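Local coordinates for pfam DUF1093 family protein (Bacillus subtilis, PDB 3NPP) that is of unknown function but, made with a signal sequence, is probably exported, the chain here covering the part that bears its DUF1093 family domain, at the interface of chains A and B. Coordinates in Å, arbitrary orientation; residue numbers count along the deposited sequence, not the author numbering. Chains: chain A/B, Pfam DUF1093 family protein.

The interface of chains A and B. Residues chain A 45, 47, 67; chain B 4-6.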
loop_
_atom_site.group_PDB
_atom_site.type_symbol
_atom_site.label_atom_id
_atom_site.label_comp_id
_atom_site.label_asym_id
_atom_site.label_seq_id
_atom_site.Cartn_x
_atom_site.Cartn_y
_atom_site.Cartn_z
ATOM N N THR A 45 -14.176 -2.513 2.001
ATOM C CA THR A 45 -14.288 -3.942 1.837
ATOM C C THR A 45 -13.076 -4.580 2.497
ATOM O O THR A 45 -11.966 -4.212 2.193
ATOM C CB THR A 45 -14.309 -4.299 0.368
ATOM O OG1 THR A 45 -15.523 -3.819 -0.187
ATOM C CG2 THR A 45 -14.205 -5.809 0.133
ATOM N N PHE A 47 -11.718 -8.435 4.833
ATOM C CA PHE A 47 -11.958 -9.859 5.119
ATOM C C PHE A 47 -11.446 -10.196 6.509
ATOM O O PHE A 47 -10.415 -9.681 6.916
ATOM C CB PHE A 47 -11.268 -10.750 4.093
ATOM C CG PHE A 47 -11.791 -10.590 2.710
ATOM C CD1 PHE A 47 -11.377 -9.523 1.919
ATOM C CD2 PHE A 47 -12.679 -11.509 2.176
ATOM C CE1 PHE A 47 -11.862 -9.357 0.628
ATOM C CE2 PHE A 47 -13.159 -11.359 0.887
ATOM C CZ PHE A 47 -12.744 -10.277 0.111
ATOM N N VAL A 67 -6.481 -1.783 2.111
ATOM C CA VAL A 67 -6.717 -2.280 3.441
ATOM C C VAL A 67 -5.677 -3.316 3.859
ATOM O O VAL A 67 -5.436 -4.269 3.134
ATOM C CB VAL A 67 -8.081 -3.001 3.540
ATOM C CG1 VAL A 67 -8.245 -3.549 4.940
ATOM C CG2 VAL A 67 -9.241 -2.073 3.210
ATOM N N ASN B 4 -10.179 -1.290 -0.347
ATOM C CA ASN B 4 -10.289 -2.746 -0.489
ATOM C C ASN B 4 -8.920 -3.400 -0.360
ATOM O O ASN B 4 -7.922 -2.691 -0.373
ATOM C CB ASN B 4 -11.002 -3.093 -1.808
ATOM C CG ASN B 4 -10.243 -2.652 -3.005
ATOM O OD1 ASN B 4 -9.128 -3.074 -3.223
ATOM N ND2 ASN B 4 -10.864 -1.834 -3.824
ATOM N N PRO B 5 -8.859 -4.752 -0.253
ATOM C CA PRO B 5 -7.564 -5.425 -0.183
ATOM C C PRO B 5 -7.030 -5.931 -1.552
ATOM O O PRO B 5 -6.185 -6.793 -1.569
ATOM C CB PRO B 5 -7.854 -6.580 0.794
ATOM C CG PRO B 5 -9.296 -6.878 0.627
ATOM C CD PRO B 5 -9.941 -5.752 -0.144
ATOM N N PHE B 6 -7.475 -5.341 -2.669
ATOM C CA PHE B 6 -7.163 -5.831 -4.016
ATOM C C PHE B 6 -6.140 -4.931 -4.744
ATOM O O PHE B 6 -6.393 -4.411 -5.849
ATOM C CB PHE B 6 -8.439 -5.952 -4.838
ATOM C CG PHE B 6 -9.553 -6.687 -4.138
ATOM C CD1 PHE B 6 -9.325 -7.891 -3.481
ATOM C CD2 PHE B 6 -10.842 -6.159 -4.122
ATOM C CE1 PHE B 6 -10.347 -8.558 -2.876
ATOM C CE2 PHE B 6 -11.879 -6.843 -3.527
ATOM C CZ PHE B 6 -11.635 -8.025 -2.889
#
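The ring of A:Phe47 meets chain B with its edge: B:Pro5 CG and B:Phe6 CZ both lie in its plane. Its CD1-CE1 side meets the proline and its CE1-CZ side meets B:Phe6; CE1, common to both, is 3.6 Å from B:Pro5 CG and 3.8 Å from B:Phe6 CZ. The side chain runs at about a right angle to each partner. The B:Phe6 ring is used differently. One of its faces carries CD of B:Pro5, its own chain neighbour, 3.8 Å above the plane over the ring centre, while its CZ tip reaches A:Phe47. CG of A:Phe47 is anti to its carbonyl carbon (chi1 -64°), which sends the side chain towards chain B, and the turn about CB-CG leaves the CD1-CE1 edge facing the proline.

Roughly opposite the B:Phe6 ring, B:Pro5 CD sits 3.5 Å from the backbone O of A:Thr45, a contact of van der Waals type. A backbone hydrogen bond adds a polar link: A:Val67 N donates to B:Asn4 O at 3.0 Å. The bond is fairly straight at the hydrogen (164°), yet the donor stands 55° above the carbonyl plane. A:Val67 CG2 packs 3.9 Å from B:Asn4 CA. Within chain B, the side-chain amide oxygen B:Asn4 OD1 accepts from B:Phe6 N at 2.9 Å, an Asx-turn-like bond that probably steadies the bend around the proline.

The site thus docks the N-terminal segment of one copy against strands 41-48 and 66-73 of the other. Its two-fold twin repeats this reciprocally, resembling an arm exchange that may support a dimer, although the structure alone does not establish one in solution.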